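Pyruvate kinase (Pseudomonas aeruginosa, PDB 6QXL) probably catalyses the last step of glycolysis, transferring the phosphoryl group of phosphoenolpyruvate to ADP to give pyruvate and ATP, and binds glucose-6-phosphate. Local coordinates at residues S97-R100 against D101-T104; L125-D129 against G130-M134; V108-Y112 against P113-K117. All coordinates share one frame; numbering follows the deposited sequence.

Interaction 1: residues S97-R100 against D101-T104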
ATOM      1  N   SER A  97      24.369 -38.850  42.348  1.00 34.24           N
ATOM      2  CA  SER A  97      25.111 -39.834  43.150  1.00 35.86           C
ATOM      3  C   SER A  97      24.885 -41.287  42.672  1.00 33.61           C
ATOM      4  O   SER A  97      25.514 -42.219  43.142  1.00 31.39           O
ATOM      5  CB  SER A  97      24.787 -39.631  44.657  1.00 38.03           C
ATOM      6  OG  SER A  97      23.471 -39.860  44.920  1.00 37.20           O
ATOM      7  N   HIS A  98      23.968 -41.537  41.744  1.00 33.25           N
ATOM      8  CA  HIS A  98      23.848 -42.790  41.060  1.00 30.12           C
ATOM      9  C   HIS A  98      24.931 -43.081  40.041  1.00 32.33           C
ATOM     10  O   HIS A  98      25.319 -42.222  39.263  1.00 35.01           O
ATOM     11  CB  HIS A  98      22.479 -42.982  40.457  1.00 31.10           C
ATOM     12  CG  HIS A  98      22.158 -44.438  40.224  1.00 34.02           C
ATOM     13  ND1 HIS A  98      21.572 -45.211  41.210  1.00 32.84           N
ATOM     14  CD2 HIS A  98      22.281 -45.228  39.133  1.00 32.00           C
ATOM     15  CE1 HIS A  98      21.352 -46.419  40.742  1.00 30.75           C
ATOM     16  NE2 HIS A  98      21.760 -46.454  39.489  1.00 32.75           N
ATOM     17  N   ALA A  99      25.429 -44.304  40.062  1.00 35.96           N
ATOM     18  CA  ALA A  99      26.559 -44.708  39.172  1.00 35.35           C
ATOM     19  C   ALA A  99      26.122 -44.572  37.689  1.00 38.00           C
ATOM     20  O   ALA A  99      25.005 -44.944  37.297  1.00 36.93           O
ATOM     21  CB  ALA A  99      26.987 -46.127  39.485  1.00 35.71           C
ATOM     22  N   ARG A 100      27.036 -44.111  36.914  1.00 40.83           N
ATOM     23  CA  ARG A 100      26.863 -43.807  35.511  1.00 48.73           C
ATOM     24  C   ARG A 100      26.567 -45.017  34.621  1.00 48.50           C
ATOM     25  O   ARG A 100      25.903 -44.892  33.598  1.00 41.42           O
ATOM     26  CB  ARG A 100      28.041 -43.057  34.892  1.00 55.69           C
ATOM     27  CG  ARG A 100      28.534 -41.898  35.752  1.00 69.67           C
ATOM     28  CD  ARG A 100      27.701 -40.635  35.467  1.00 71.87           C
ATOM     29  NE  ARG A 100      26.858 -40.290  36.628  1.00 73.25           N
ATOM     30  CZ  ARG A 100      27.154 -39.480  37.602  1.00 62.04           C
ATOM     31  NH1 ARG A 100      28.243 -38.757  37.602  1.00 60.47           N
ATOM     32  NH2 ARG A 100      26.292 -39.393  38.604  1.00 61.17           N
ATOM     33  N   ASP A 101      26.994 -46.212  35.079  1.00 52.67           N
ATOM     34  CA  ASP A 101      26.767 -47.407  34.286  1.00 49.09           C
ATOM     35  C   ASP A 101      25.574 -48.233  34.759  1.00 40.92           C
ATOM     36  O   ASP A 101      25.206 -49.146  34.045  1.00 40.96           O
ATOM     37  CB  ASP A 101      28.008 -48.271  34.363  1.00 57.24           C
ATOM     38  CG  ASP A 101      29.160 -47.696  33.618  1.00 72.22           C
ATOM     39  OD1 ASP A 101      28.931 -47.151  32.524  1.00 76.24           O
ATOM     40  OD2 ASP A 101      30.352 -47.947  33.992  1.00 85.04           O
ATOM     41  N   ALA A 102      24.971 -47.900  35.931  1.00 36.03           N
ATOM     42  CA  ALA A 102      24.026 -48.766  36.574  1.00 33.51           C
ATOM     43  C   ALA A 102      22.578 -48.317  36.545  1.00 31.39           C
ATOM     44  O   ALA A 102      21.841 -48.548  37.511  1.00 34.21           O
ATOM     45  CB  ALA A 102      24.475 -48.954  38.010  1.00 33.13           C
ATOM     46  N   GLY A 103      22.154 -47.691  35.442  1.00 31.98           N
ATOM     47  CA  GLY A 103      20.798 -47.179  35.374  1.00 32.06           C
ATOM     48  C   GLY A 103      19.799 -48.326  35.446  1.00 33.66           C
ATOM     49  O   GLY A 103      20.060 -49.428  34.959  1.00 37.16           O
ATOM     50  N   THR A 104      18.687 -48.093  36.118  1.00 31.47           N
ATOM     51  CA  THR A 104      17.673 -49.113  36.277  1.00 31.81           C
ATOM     52  C   THR A 104      16.341 -48.571  35.826  1.00 34.31           C
ATOM     53  O   THR A 104      16.246 -47.467  35.306  1.00 36.58           O
ATOM     54  CB  THR A 104      17.565 -49.529  37.762  1.00 32.14           C
ATOM     55  OG1 THR A 104      16.886 -48.492  38.493  1.00 33.89           O
ATOM     56  CG2 THR A 104      18.952 -49.794  38.341  1.00 33.68           C
TER
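From Ala99 to Ala102 the chain reverses in a type I beta turn, with Arg100 and Asp101 at its two corners. The turn is closed by the backbone bond from Ala102 N to Ala99 O, at 3.3 Å and an N-H...O angle of 162°. Ala99 CB and Ala102 CB, at the two ends of the turn, stand 4.1 Å apart and form a small apolar touch beside this bond. A side chain then adds a second link. His98 holds CG anti to its backbone N (chi1 -158°), which swings the imidazole across to the far arm, where NE2 donates to Ala102 O at 2.9 Å. The oxygen lies in the ring plane and meets the ring edge, and the bond is nearly straight at 168°. Seen from the acceptor the approach is less regular, since NE2 sits well above the carbonyl plane of Ala102. Arg100 bends at chi2 and chi3 and brings NH2 back over the incoming strand end, where it bonds Thr96 O and, weakly, His98 O at 3.1 Å. Outside the turn, backbone bonds join Arg100 to Lys78 and Gly103 to Ala80. The arrangement is a surface type I beta turn whose last carbonyl also takes a histidine side-chain bond, set in the connection between the parallel neighbouring strands 91-95 and 107-109.

Interaction 2: residues L125-D129 against G130-M134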
ATOM      1  N   LEU A 125      10.115 -31.987  32.527  1.00 39.30           N
ATOM      2  CA  LEU A 125      11.357 -32.345  31.852  1.00 38.83           C
ATOM      3  C   LEU A 125      11.021 -33.167  30.624  1.00 39.76           C
ATOM      4  O   LEU A 125      10.160 -34.038  30.671  1.00 44.83           O
ATOM      5  CB  LEU A 125      12.256 -33.148  32.780  1.00 40.18           C
ATOM      6  CG  LEU A 125      12.680 -32.455  34.072  1.00 42.28           C
ATOM      7  CD1 LEU A 125      13.336 -33.541  35.003  1.00 45.92           C
ATOM      8  CD2 LEU A 125      13.532 -31.216  33.770  1.00 41.07           C
ATOM      9  N   LEU A 126      11.701 -32.881  29.524  1.00 42.65           N
ATOM     10  CA  LEU A 126      11.470 -33.541  28.255  1.00 42.55           C
ATOM     11  C   LEU A 126      12.738 -34.272  27.837  1.00 38.16           C
ATOM     12  O   LEU A 126      13.819 -33.694  27.806  1.00 39.25           O
ATOM     13  CB  LEU A 126      11.072 -32.518  27.206  1.00 46.26           C
ATOM     14  CG  LEU A 126       9.609 -32.022  27.301  1.00 46.98           C
ATOM     15  CD1 LEU A 126       9.354 -30.937  28.315  1.00 54.82           C
ATOM     16  CD2 LEU A 126       9.059 -31.512  26.030  1.00 50.05           C
ATOM     17  N   LEU A 127      12.586 -35.555  27.556  1.00 40.72           N
ATOM     18  CA  LEU A 127      13.706 -36.414  27.202  1.00 45.03           C
ATOM     19  C   LEU A 127      13.521 -36.942  25.785  1.00 48.13           C
ATOM     20  O   LEU A 127      12.382 -37.135  25.336  1.00 49.65           O
ATOM     21  CB  LEU A 127      13.821 -37.595  28.153  1.00 45.31           C
ATOM     22  CG  LEU A 127      14.239 -37.223  29.579  1.00 42.16           C
ATOM     23  CD1 LEU A 127      13.019 -37.165  30.460  1.00 47.27           C
ATOM     24  CD2 LEU A 127      15.345 -38.163  30.116  1.00 44.63           C
ATOM     25  N   ASP A 128      14.648 -37.176  25.096  1.00 56.44           N
ATOM     26  CA  ASP A 128      14.636 -37.685  23.733  1.00 62.69           C
ATOM     27  C   ASP A 128      13.780 -36.791  22.818  1.00 62.46           C
ATOM     28  O   ASP A 128      12.823 -37.245  22.181  1.00 61.28           O
ATOM     29  CB  ASP A 128      14.134 -39.144  23.680  1.00 66.31           C
ATOM     30  CG  ASP A 128      14.474 -39.824  22.354  1.00 66.36           C
ATOM     31  OD1 ASP A 128      15.094 -39.183  21.465  1.00 58.98           O
ATOM     32  OD2 ASP A 128      14.122 -40.995  22.194  1.00 63.89           O
ATOM     33  N   ASP A 129      14.149 -35.501  22.774  1.00 67.85           N
ATOM     34  CA  ASP A 129      13.485 -34.532  21.888  1.00 69.65           C
ATOM     35  C   ASP A 129      11.979 -34.410  22.166  1.00 62.12           C
ATOM     36  O   ASP A 129      11.198 -34.125  21.259  1.00 69.29           O
ATOM     37  CB  ASP A 129      13.706 -34.847  20.385  1.00 72.56           C
ATOM     38  CG  ASP A 129      15.171 -34.822  19.945  1.00 74.58           C
ATOM     39  OD1 ASP A 129      16.001 -34.195  20.641  1.00 83.91           O
ATOM     40  OD2 ASP A 129      15.450 -35.540  18.920  1.00 71.83           O
ATOM     41  N   GLY A 130      11.571 -34.605  23.417  1.00 55.31           N
ATOM     42  CA  GLY A 130      10.168 -34.530  23.782  1.00 51.53           C
ATOM     43  C   GLY A 130       9.379 -35.816  23.800  1.00 48.92           C
ATOM     44  O   GLY A 130       8.219 -35.801  24.186  1.00 50.45           O
ATOM     45  N   ARG A 131       9.992 -36.932  23.413  1.00 50.35           N
ATOM     46  CA  ARG A 131       9.292 -38.230  23.324  1.00 52.10           C
ATOM     47  C   ARG A 131       8.745 -38.715  24.664  1.00 51.16           C
ATOM     48  O   ARG A 131       7.680 -39.293  24.713  1.00 51.22           O
ATOM     49  CB  ARG A 131      10.217 -39.291  22.696  1.00 57.72           C
ATOM     50  CG  ARG A 131      10.179 -39.216  21.194  1.00 62.90           C
ATOM     51  CD  ARG A 131      11.463 -39.660  20.464  1.00 72.36           C
ATOM     52  NE  ARG A 131      11.338 -39.407  19.024  1.00 79.22           N
ATOM     53  CZ  ARG A 131      12.168 -38.663  18.251  1.00 85.15           C
ATOM     54  NH1 ARG A 131      13.222 -38.013  18.785  1.00 94.79           N
ATOM     55  NH2 ARG A 131      11.845 -38.502  16.977  1.00 89.20           N
ATOM     56  N   VAL A 132       9.521 -38.485  25.721  1.00 52.77           N
ATOM     57  CA  VAL A 132       9.140 -38.812  27.090  1.00 49.54           C
ATOM     58  C   VAL A 132       9.059 -37.512  27.874  1.00 45.05           C
ATOM     59  O   VAL A 132       9.876 -36.627  27.694  1.00 48.45           O
ATOM     60  CB  VAL A 132      10.177 -39.763  27.719  1.00 48.95           C
ATOM     61  CG1 VAL A 132       9.933 -39.938  29.218  1.00 50.46           C
ATOM     62  CG2 VAL A 132      10.115 -41.124  27.030  1.00 54.44           C
ATOM     63  N   VAL A 133       8.053 -37.400  28.730  1.00 41.02           N
ATOM     64  CA  VAL A 133       7.846 -36.190  29.520  1.00 43.21           C
ATOM     65  C   VAL A 133       7.614 -36.573  30.978  1.00 44.20           C
ATOM     66  O   VAL A 133       6.856 -37.506  31.270  1.00 45.45           O
ATOM     67  CB  VAL A 133       6.635 -35.366  29.022  1.00 45.46           C
ATOM     68  CG1 VAL A 133       6.448 -34.101  29.867  1.00 47.80           C
ATOM     69  CG2 VAL A 133       6.799 -35.015  27.553  1.00 48.73           C
ATOM     70  N   MET A 134       8.264 -35.842  31.881  1.00 40.49           N
ATOM     71  CA  MET A 134       8.117 -36.061  33.308  1.00 40.67           C
ATOM     72  C   MET A 134       7.906 -34.755  34.033  1.00 39.79           C
ATOM     73  O   MET A 134       8.279 -33.685  33.530  1.00 38.77           O
ATOM     74  CB  MET A 134       9.367 -36.733  33.860  1.00 41.05           C
ATOM     75  CG  MET A 134       9.805 -37.926  33.040  1.00 43.31           C
ATOM     76  SD  MET A 134      10.896 -38.906  34.043  1.00 44.87           S
ATOM     77  CE  MET A 134      11.602 -40.001  32.795  1.00 54.59           C
TER
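Arg131 meets two aspartates of the same turn through NH1. The chain runs extended from CG to NE and slants across Asp128, whose CG is anti to its own backbone N (chi1 -164°); OD1 takes a weak bond from NH1 at 3.5 Å, while OD2 lies 3.4 Å from Arg131 CD. Asp129 instead runs alongside the arginine, its OD2 approaching the guanidinium edge 3.3 Å from NH1, again weakly. Each carboxylate is turned about 50° from the guanidinium plane, so neither salt bridge is a flat paired one. The backbone beneath is a beta hairpin with a type I' turn from Asp128 to Arg131, closed by Arg131 N to Asp128 O, and a classic bulge in which Arg131 and Val132 both face Leu127. Beyond it, Leu126 and Val133 point the same way on one face, where Leu126 CG lies 4.1 Å from Val133 CG2. On the other face Leu127 CD1 meets Met134 CE at 3.9 Å, the two chains slanting across each other among Phe94 and Leu154. At the tip, the distance from the Asp129 side chain to a bound malonate is about 6 Å. From the same side chain to a magnesium ion it is about 7 Å.

Interaction 3: residues V108-Y112 against P113-K117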
ATOM      1  N   VAL A 108      18.349 -43.221  36.971  1.00 32.87           N
ATOM      2  CA  VAL A 108      19.538 -43.133  36.131  1.00 32.32           C
ATOM      3  C   VAL A 108      20.400 -41.991  36.660  1.00 31.19           C
ATOM      4  O   VAL A 108      19.903 -41.049  37.282  1.00 34.78           O
ATOM      5  CB  VAL A 108      19.178 -42.915  34.638  1.00 33.49           C
ATOM      6  CG1 VAL A 108      18.549 -41.528  34.401  1.00 34.10           C
ATOM      7  CG2 VAL A 108      20.397 -43.101  33.732  1.00 34.74           C
ATOM      8  N   GLY A 109      21.690 -42.097  36.419  1.00 30.56           N
ATOM      9  CA  GLY A 109      22.621 -41.066  36.774  1.00 34.20           C
ATOM     10  C   GLY A 109      22.681 -39.935  35.791  1.00 36.61           C
ATOM     11  O   GLY A 109      22.143 -40.037  34.689  1.00 33.16           O
ATOM     12  N   ILE A 110      23.303 -38.836  36.195  1.00 40.86           N
ATOM     13  CA  ILE A 110      23.486 -37.698  35.309  1.00 47.78           C
ATOM     14  C   ILE A 110      24.758 -36.950  35.730  1.00 50.36           C
ATOM     15  O   ILE A 110      24.997 -36.700  36.956  1.00 48.13           O
ATOM     16  CB  ILE A 110      22.294 -36.771  35.423  1.00 46.56           C
ATOM     17  CG1 ILE A 110      21.997 -36.558  36.923  1.00 48.13           C
ATOM     18  CG2 ILE A 110      21.076 -37.135  34.654  1.00 50.11           C
ATOM     19  CD1 ILE A 110      20.998 -35.497  37.314  1.00 49.12           C
ATOM     20  N   ASP A 111      25.576 -36.648  34.717  1.00 61.72           N
ATOM     21  CA  ASP A 111      26.868 -35.994  35.023  1.00 71.73           C
ATOM     22  C   ASP A 111      26.818 -34.462  35.098  1.00 70.07           C
ATOM     23  O   ASP A 111      27.782 -33.807  34.885  1.00 81.99           O
ATOM     24  CB  ASP A 111      27.913 -36.433  34.009  1.00 74.69           C
ATOM     25  CG  ASP A 111      29.333 -36.267  34.526  1.00 83.95           C
ATOM     26  OD1 ASP A 111      29.565 -36.036  35.754  1.00 76.60           O
ATOM     27  OD2 ASP A 111      30.230 -36.385  33.669  1.00 97.72           O
ATOM     28  N   TYR A 112      25.653 -33.874  35.502  1.00 60.78           N
ATOM     29  CA  TYR A 112      25.451 -32.470  35.463  1.00 51.56           C
ATOM     30  C   TYR A 112      24.788 -31.973  36.763  1.00 52.82           C
ATOM     31  O   TYR A 112      23.573 -31.980  36.920  1.00 50.40           O
ATOM     32  CB  TYR A 112      24.612 -32.077  34.276  1.00 52.60           C
ATOM     33  CG  TYR A 112      25.130 -32.490  32.947  1.00 58.96           C
ATOM     34  CD1 TYR A 112      25.080 -33.813  32.560  1.00 55.17           C
ATOM     35  CD2 TYR A 112      25.696 -31.567  32.086  1.00 58.97           C
ATOM     36  CE1 TYR A 112      25.608 -34.237  31.337  1.00 53.91           C
ATOM     37  CE2 TYR A 112      26.227 -31.949  30.867  1.00 58.49           C
ATOM     38  CZ  TYR A 112      26.131 -33.267  30.474  1.00 56.20           C
ATOM     39  OH  TYR A 112      26.654 -33.638  29.281  1.00 60.16           O
ATOM     40  N   PRO A 113      25.627 -31.528  37.726  1.00 51.71           N
ATOM     41  CA  PRO A 113      25.090 -31.151  39.025  1.00 50.77           C
ATOM     42  C   PRO A 113      24.098 -29.990  38.995  1.00 54.15           C
ATOM     43  O   PRO A 113      23.068 -30.090  39.698  1.00 50.89           O
ATOM     44  CB  PRO A 113      26.337 -30.727  39.803  1.00 53.50           C
ATOM     45  CG  PRO A 113      27.444 -31.435  39.162  1.00 52.03           C
ATOM     46  CD  PRO A 113      27.097 -31.526  37.725  1.00 51.60           C
ATOM     47  N   ASP A 114      24.373 -28.944  38.196  1.00 52.55           N
ATOM     48  CA  ASP A 114      23.410 -27.850  38.104  1.00 53.98           C
ATOM     49  C   ASP A 114      21.982 -28.152  37.532  1.00 49.08           C
ATOM     50  O   ASP A 114      21.067 -27.506  37.983  1.00 42.99           O
ATOM     51  CB  ASP A 114      23.875 -26.688  37.272  1.00 58.31           C
ATOM     52  CG  ASP A 114      25.208 -26.055  37.752  1.00 59.48           C
ATOM     53  OD1 ASP A 114      25.340 -25.855  38.965  1.00 62.99           O
ATOM     54  OD2 ASP A 114      26.065 -25.765  36.901  1.00 61.22           O
ATOM     55  N   LEU A 115      21.824 -29.342  36.962  1.00 45.05           N
ATOM     56  CA  LEU A 115      20.467 -29.788  36.594  1.00 43.89           C
ATOM     57  C   LEU A 115      19.531 -29.808  37.826  1.00 44.20           C
ATOM     58  O   LEU A 115      18.410 -29.295  37.792  1.00 44.78           O
ATOM     59  CB  LEU A 115      20.476 -31.164  35.992  1.00 45.89           C
ATOM     60  CG  LEU A 115      19.094 -31.651  35.518  1.00 45.19           C
ATOM     61  CD1 LEU A 115      18.494 -30.815  34.373  1.00 47.33           C
ATOM     62  CD2 LEU A 115      19.150 -33.078  34.987  1.00 48.95           C
ATOM     63  N   VAL A 116      20.005 -30.390  38.887  1.00 39.47           N
ATOM     64  CA  VAL A 116      19.222 -30.547  40.097  1.00 42.02           C
ATOM     65  C   VAL A 116      19.054 -29.227  40.844  1.00 40.56           C
ATOM     66  O   VAL A 116      18.023 -29.015  41.505  1.00 43.83           O
ATOM     67  CB  VAL A 116      19.867 -31.609  41.035  1.00 43.81           C
ATOM     68  CG1 VAL A 116      19.234 -31.671  42.417  1.00 44.94           C
ATOM     69  CG2 VAL A 116      19.880 -32.982  40.417  1.00 43.21           C
ATOM     70  N   LYS A 117      20.033 -28.345  40.703  1.00 43.96           N
ATOM     71  CA  LYS A 117      19.983 -27.042  41.346  1.00 46.64           C
ATOM     72  C   LYS A 117      18.986 -26.107  40.681  1.00 43.37           C
ATOM     73  O   LYS A 117      18.251 -25.393  41.353  1.00 44.22           O
ATOM     74  CB  LYS A 117      21.384 -26.393  41.348  1.00 52.70           C
ATOM     75  CG  LYS A 117      22.310 -27.148  42.350  1.00 62.52           C
ATOM     76  CD  LYS A 117      23.642 -26.512  42.669  1.00 70.42           C
ATOM     77  CE  LYS A 117      24.659 -27.600  43.056  1.00 72.27           C
ATOM     78  NZ  LYS A 117      25.910 -27.092  43.678  1.00 72.66           N
TER
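The corner leading from strand 107-109 into helix 113-118 is a useful example of how a short helix is fitted against a strand end, with Ile110 making the apolar link to Leu115 and Val116 and Tyr112 making the backbone one. Ile110 sends CG1 into the crowded position between its backbone N and carbonyl carbon (chi1 47°). The chain then continues outward, chi2 170°, and delivers CD1 to the helix. That one methyl group does the touching: Ile110 CD1 lies 3.8 Å from Leu115 CD2 and 4.1 Å from Val116 CG2, and Ile110 crosses both side chains at about a right angle. On Leu115, CG stands anti to the backbone N, which sets CD2 against Ile110 CD1. Ile110 also touches Phe94 of strand 91-95 and Thr96 just after it.

Where the chain enters the helical region, Leu115 N donates to Tyr112 O at 3.2 Å, the donor sitting well above the carbonyl plane and the N-H...O angle being 148°. The next link, Val116 N to Pro113 O, also spans three residues and has a length of 3.2 Å. Pro113 has no N-H to give, and its ring abuts the residue before it, with CD 4.3 Å from Tyr112 CB. The whole is a strand-to-helix junction with a proline at the corner, placed in the beta-rich domain that pyruvate kinases carry as an insertion in their TIM barrel.

In the fold
Along the chain the order is interaction 1, interaction 3, interaction 2; each closes a short local reversal or corner, and none nests within or crosses another. Residues 97-104 belong to the connection that leads from strand 91-95 to its parallel neighbour 107-109. Interaction 3 carries that edge strand into helix 113-118, after which strand 124-127 starts the hairpin of interaction 2. Interactions 1 and 3 touch: Arg100 and Asp111 join them in a long, weak ion pair, and His98 packs near Gly109. Interactions 2 and 3 stay about 5 Å apart at their nearest atoms, yet both reach the same mixed sheet, where Phe94 of strand 91-95 meets Val108, Ile110, Leu125, Leu127 and Met134.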